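Local coordinates for putative adhesin (Bacteroides thetaiotaomicron, PDB 4QDG), which probably acts as a pilus-associated lipoprotein of the FimB/Mfa2 type, contributing to adhesion at the bacterial cell surface, at residues I54-E59 with G83-K88; T39-D44 with F91-T96. All coordinates share one frame; numbering follows the deposited sequence.

Following the chain from the N terminus, T39-D44 on strand 38-44 is the first of the four segments to appear and belongs to contact 2. The chain turns back into its antiparallel partner, strand 49-55, and leaves it through I54-E59. Strands 67-70 and 75-82 follow, and the loop G83-K88 then closes contact 1 over 23 intervening residues. Strand 91-94, just beyond, returns to T39-D44 and closes contact 2, so the smaller loop lies wholly within the larger. Contact 1 joins exits of two strands that flank strand 38-44, beside a metal site; contact 2 brings another sheet against the same strand. They meet where L84 CD1 packs 3.6 Å from M93 CE and where A85 borders T39.

Contact 1 of 2, residues I54-E59 with G83-K88; sequences IVTGTE and GLACNK. With MG (magnesium ion), chain C.
I54 and T56 pass A85 and C86 in locally the same direction, with CA atoms 6.9 Å apart for I54 and A85 and 6.5 Å apart for T56 and C86. I54-E59 is leaving strand 49-55 for a turn, while G83-K88 is loop throughout, so the two backbones lie side by side without strand pairing. The methyl of A85 carries the contact. I54 CG2 meets A85 CB at 3.9 Å; this branch lies anti to the isoleucine's own N, leaving CG1 on the N side. T56 CG2 approaches the same CB at 4.1 Å. I54 and T56 each offer a methyl from a branched CB, and the small side chain of alanine suits so close a passage. The family is placed in the transthyretin clan, consistent with a beta-sandwich domain, and here the exits of strands 49-55 and 75-82 meet beside strand 38-44, whose T39 touches both I54 and A85. C86 turns to the metal: chi1 of 77° sets SG between its N and carbonyl carbon, 2.1 Å from the magnesium ion, a role cysteine can fill through its sulfur. D36, C37 and H124 contribute further ligands. K88 NZ adds a weak hydrogen bond to D36 OD2.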
loop_
_atom_site.group_PDB
_atom_site.type_symbol
_atom_site.label_atom_id
_atom_site.label_comp_id
_atom_site.label_asym_id
_atom_site.label_seq_id
_atom_site.Cartn_x
_atom_site.Cartn_y
_atom_site.Cartn_z
ATOM N N ILE A 54 -19.962 2.090 9.511
ATOM C CA ILE A 54 -19.402 1.199 8.509
ATOM C C ILE A 54 -20.239 1.306 7.236
ATOM O O ILE A 54 -21.457 1.227 7.310
ATOM C CB ILE A 54 -19.287 -0.242 9.077
ATOM C CG1 ILE A 54 -18.038 -0.322 9.992
ATOM C CG2 ILE A 54 -19.198 -1.298 7.953
ATOM C CD1 ILE A 54 -18.213 -1.156 11.200
ATOM N N VAL A 55 -19.582 1.529 6.077
ATOM C CA VAL A 55 -20.276 1.637 4.782
ATOM C C VAL A 55 -19.673 0.613 3.796
ATOM O O VAL A 55 -18.484 0.688 3.505
ATOM C CB VAL A 55 -20.258 3.070 4.190
ATOM C CG1 VAL A 55 -21.128 3.150 2.944
ATOM C CG2 VAL A 55 -20.705 4.099 5.215
ATOM N N THR A 56 -20.504 -0.311 3.269
ATOM C CA THR A 56 -20.069 -1.365 2.342
ATOM C C THR A 56 -20.848 -1.373 1.013
ATOM O O THR A 56 -20.442 -2.078 0.082
ATOM C CB THR A 56 -20.184 -2.750 3.006
ATOM O OG1 THR A 56 -21.471 -2.895 3.610
ATOM C CG2 THR A 56 -19.067 -3.019 4.020
ATOM N N GLY A 57 -21.914 -0.580 0.923
ATOM C CA GLY A 57 -22.777 -0.505 -0.252
ATOM C C GLY A 57 -22.235 0.126 -1.526
ATOM O O GLY A 57 -21.051 0.446 -1.623
ATOM N N THR A 58 -23.131 0.293 -2.525
ATOM C CA THR A 58 -22.846 0.861 -3.848
ATOM C C THR A 58 -22.720 2.388 -3.779
ATOM O O THR A 58 -22.171 2.994 -4.703
ATOM C CB THR A 58 -23.931 0.447 -4.873
ATOM O OG1 THR A 58 -25.196 1.013 -4.502
ATOM C CG2 THR A 58 -24.054 -1.075 -5.026
ATOM N N GLU A 59 -23.231 3.005 -2.694
ATOM C CA GLU A 59 -23.200 4.457 -2.475
ATOM C C GLU A 59 -21.760 4.997 -2.458
ATOM O O GLU A 59 -21.573 6.199 -2.685
ATOM C CB GLU A 59 -23.941 4.860 -1.180
ATOM C CG GLU A 59 -23.355 4.295 0.109
ATOM C CD GLU A 59 -24.188 3.213 0.774
ATOM O OE1 GLU A 59 -24.491 2.201 0.101
ATOM O OE2 GLU A 59 -24.525 3.369 1.971
ATOM N N GLY A 83 -10.929 -0.620 3.228
ATOM C CA GLY A 83 -10.446 -1.991 3.102
ATOM C C GLY A 83 -10.362 -2.812 4.369
ATOM O O GLY A 83 -9.701 -3.849 4.377
ATOM N N LEU A 84 -11.017 -2.358 5.443
ATOM C CA LEU A 84 -11.067 -3.044 6.736
ATOM C C LEU A 84 -12.394 -3.756 6.967
ATOM O O LEU A 84 -12.415 -4.748 7.680
ATOM C CB LEU A 84 -10.876 -2.036 7.886
ATOM C CG LEU A 84 -9.535 -1.888 8.563
ATOM C CD1 LEU A 84 -9.710 -1.255 9.901
ATOM C CD2 LEU A 84 -8.884 -3.203 8.807
ATOM N N ALA A 85 -13.501 -3.209 6.417
ATOM C CA ALA A 85 -14.886 -3.637 6.654
ATOM C C ALA A 85 -15.373 -4.841 5.851
ATOM O O ALA A 85 -16.027 -5.698 6.444
ATOM C CB ALA A 85 -15.837 -2.473 6.412
ATOM N N CYS A 86 -15.141 -4.894 4.525
ATOM C CA CYS A 86 -15.676 -6.009 3.725
ATOM C C CYS A 86 -14.951 -7.343 4.009
ATOM O O CYS A 86 -13.920 -7.362 4.684
ATOM C CB CYS A 86 -15.703 -5.683 2.231
ATOM S SG CYS A 86 -14.099 -5.780 1.400
ATOM N N ASN A 87 -15.546 -8.456 3.532
ATOM C CA ASN A 87 -15.041 -9.824 3.707
ATOM C C ASN A 87 -13.712 -10.072 2.948
ATOM O O ASN A 87 -12.984 -11.003 3.303
ATOM C CB ASN A 87 -16.108 -10.856 3.279
ATOM C CG ASN A 87 -16.684 -10.665 1.887
ATOM O OD1 ASN A 87 -17.334 -9.659 1.578
ATOM N ND2 ASN A 87 -16.511 -11.657 1.032
ATOM N N LYS A 88 -13.395 -9.238 1.928
ATOM C CA LYS A 88 -12.161 -9.337 1.127
ATOM C C LYS A 88 -10.899 -8.882 1.910
ATOM O O LYS A 88 -9.787 -9.260 1.537
ATOM C CB LYS A 88 -12.264 -8.499 -0.164
ATOM C CG LYS A 88 -13.451 -8.760 -1.067
ATOM C CD LYS A 88 -13.512 -7.660 -2.124
ATOM C CE LYS A 88 -14.823 -7.649 -2.874
ATOM N NZ LYS A 88 -14.908 -6.505 -3.821
HETATM MG MG MG C . -13.220 -3.974 0.795
#

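Contact 2 of 2, residues T39-D44 with F91-T96; sequences TLLVYD and FLMKYT
T39, L41 and M93, a selenomethionine, make the apolar part of this contact, the end of M93 meeting both of the others tip to tip. Its chain is extended beyond CG, which carries CE across a gap that separates the CA atoms of T39 and M93 by 10.4 Å. M93 CE meets T39 CG2 at 3.7 Å and L41 CD1 at 3.4 Å, the latter tighter than ordinary van der Waals packing. The long unbranched chain of methionine, here with selenium for sulfur, suits such a span, and the branched leucine presents a methyl to its tip. At chi1 -60° the hydroxyl of T39 stays beside the backbone N, and the methyl CG2, across CB from that N, is what M93 CE meets. Y43 and Y95 supply a looser polar approach from opposite directions, their OH atoms 3.9 Å apart, too long for a hydrogen bond. L106 touches L41, M93 and Y95, and Y81 of strand 75-82 touches L41 and M93. By their pairing the strands belong to different sheets, 38-44 with 49-55 and 75-82, 91-94 with 107-110, and they face each other through side chains, consistent with the facing layers of the transthyretin-like beta-sandwich expected of this family.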
loop_
_atom_site.group_PDB
_atom_site.type_symbol
_atom_site.label_atom_id
_atom_site.label_comp_id
_atom_site.label_asym_id
_atom_site.label_seq_id
_atom_site.Cartn_x
_atom_site.Cartn_y
_atom_site.Cartn_z
ATOM N N THR A 39 -14.726 2.398 7.001
ATOM C CA THR A 39 -14.868 2.359 8.442
ATOM C C THR A 39 -14.576 3.760 8.911
ATOM O O THR A 39 -13.459 4.242 8.733
ATOM C CB THR A 39 -13.939 1.296 9.084
ATOM O OG1 THR A 39 -14.244 0.002 8.574
ATOM C CG2 THR A 39 -14.048 1.268 10.615
ATOM N N LEU A 40 -15.557 4.416 9.509
ATOM C CA LEU A 40 -15.383 5.786 10.011
ATOM C C LEU A 40 -15.526 5.775 11.552
ATOM O O LEU A 40 -16.543 5.332 12.086
ATOM C CB LEU A 40 -16.398 6.739 9.325
ATOM C CG LEU A 40 -16.323 8.254 9.605
ATOM C CD1 LEU A 40 -16.953 8.616 10.956
ATOM C CD2 LEU A 40 -14.919 8.842 9.401
ATOM N N LEU A 41 -14.497 6.260 12.245
ATOM C CA LEU A 41 -14.453 6.307 13.710
ATOM C C LEU A 41 -14.560 7.733 14.209
ATOM O O LEU A 41 -13.938 8.632 13.637
ATOM C CB LEU A 41 -13.161 5.669 14.237
ATOM C CG LEU A 41 -12.912 4.232 13.810
ATOM C CD1 LEU A 41 -11.455 3.965 13.751
ATOM C CD2 LEU A 41 -13.589 3.262 14.726
ATOM N N VAL A 42 -15.371 7.937 15.262
ATOM C CA VAL A 42 -15.644 9.240 15.852
ATOM C C VAL A 42 -15.024 9.283 17.232
ATOM O O VAL A 42 -15.309 8.424 18.059
ATOM C CB VAL A 42 -17.181 9.586 15.909
ATOM C CG1 VAL A 42 -17.413 11.029 16.380
ATOM C CG2 VAL A 42 -17.876 9.344 14.568
ATOM N N TYR A 43 -14.200 10.307 17.476
ATOM C CA TYR A 43 -13.571 10.579 18.762
ATOM C C TYR A 43 -13.908 12.008 19.188
ATOM O O TYR A 43 -14.074 12.879 18.337
ATOM C CB TYR A 43 -12.034 10.386 18.686
ATOM C CG TYR A 43 -11.619 8.972 18.340
ATOM C CD1 TYR A 43 -11.634 7.964 19.300
ATOM C CD2 TYR A 43 -11.234 8.634 17.047
ATOM C CE1 TYR A 43 -11.293 6.652 18.977
ATOM C CE2 TYR A 43 -10.873 7.326 16.717
ATOM C CZ TYR A 43 -10.891 6.339 17.689
ATOM O OH TYR A 43 -10.502 5.060 17.355
ATOM N N ASP A 44 -13.958 12.268 20.491
ATOM C CA ASP A 44 -14.189 13.631 20.957
ATOM C C ASP A 44 -12.846 14.414 20.942
ATOM O O ASP A 44 -11.809 13.867 20.546
ATOM C CB ASP A 44 -14.860 13.660 22.342
ATOM C CG ASP A 44 -14.122 12.978 23.478
ATOM O OD1 ASP A 44 -12.860 13.079 23.532
ATOM O OD2 ASP A 44 -14.801 12.412 24.362
ATOM N N PHE A 91 -6.465 -6.868 6.416
ATOM C CA PHE A 91 -6.017 -6.322 7.694
ATOM C C PHE A 91 -7.110 -6.371 8.775
ATOM O O PHE A 91 -8.288 -6.563 8.471
ATOM C CB PHE A 91 -5.508 -4.880 7.499
ATOM C CG PHE A 91 -4.266 -4.744 6.635
ATOM C CD1 PHE A 91 -4.350 -4.828 5.245
ATOM C CD2 PHE A 91 -3.027 -4.500 7.208
ATOM C CE1 PHE A 91 -3.214 -4.722 4.453
ATOM C CE2 PHE A 91 -1.887 -4.370 6.411
ATOM C CZ PHE A 91 -1.990 -4.475 5.038
ATOM N N LEU A 92 -6.701 -6.234 10.042
ATOM C CA LEU A 92 -7.634 -6.261 11.172
ATOM C C LEU A 92 -7.350 -5.150 12.153
ATOM O O LEU A 92 -6.189 -4.821 12.405
ATOM C CB LEU A 92 -7.545 -7.602 11.949
ATOM C CG LEU A 92 -7.828 -8.911 11.213
ATOM C CD1 LEU A 92 -7.294 -10.093 11.991
ATOM C CD2 LEU A 92 -9.311 -9.093 10.982
HETATM N N MSE A 93 -8.411 -4.601 12.749
HETATM C CA MSE A 93 -8.291 -3.651 13.837
HETATM C C MSE A 93 -7.860 -4.428 15.050
HETATM O O MSE A 93 -8.359 -5.528 15.291
HETATM C CB MSE A 93 -9.605 -2.929 14.090
HETATM C CG MSE A 93 -9.565 -1.513 13.647
HETATM SE SE MSE A 93 -11.375 -0.859 13.586
HETATM C CE MSE A 93 -11.008 0.724 12.677
ATOM N N LYS A 94 -6.910 -3.890 15.779
ATOM C CA LYS A 94 -6.315 -4.543 16.942
ATOM C C LYS A 94 -6.356 -3.609 18.157
ATOM O O LYS A 94 -5.851 -2.482 18.117
ATOM C CB LYS A 94 -4.867 -4.940 16.579
ATOM C CG LYS A 94 -4.186 -5.914 17.517
ATOM C CD LYS A 94 -2.711 -6.040 17.149
ATOM C CE LYS A 94 -1.923 -6.852 18.152
ATOM N NZ LYS A 94 -0.468 -6.799 17.870
ATOM N N TYR A 95 -6.995 -4.071 19.220
ATOM C CA TYR A 95 -7.067 -3.342 20.488
ATOM C C TYR A 95 -6.306 -4.151 21.518
ATOM O O TYR A 95 -6.330 -5.392 21.478
ATOM C CB TYR A 95 -8.526 -3.072 20.931
ATOM C CG TYR A 95 -9.191 -1.905 20.235
ATOM C CD1 TYR A 95 -8.902 -0.591 20.600
ATOM C CD2 TYR A 95 -10.164 -2.112 19.259
ATOM C CE1 TYR A 95 -9.520 0.491 19.967
ATOM C CE2 TYR A 95 -10.802 -1.039 18.632
ATOM C CZ TYR A 95 -10.484 0.264 18.995
ATOM O OH TYR A 95 -11.108 1.332 18.384
ATOM N N THR A 96 -5.568 -3.460 22.397
ATOM C CA THR A 96 -4.772 -4.140 23.421
ATOM C C THR A 96 -5.677 -4.398 24.641
ATOM O O THR A 96 -6.206 -3.431 25.224
ATOM C CB THR A 96 -3.485 -3.347 23.758
ATOM O OG1 THR A 96 -2.810 -3.015 22.545
ATOM C CG2 THR A 96 -2.531 -4.127 24.663
#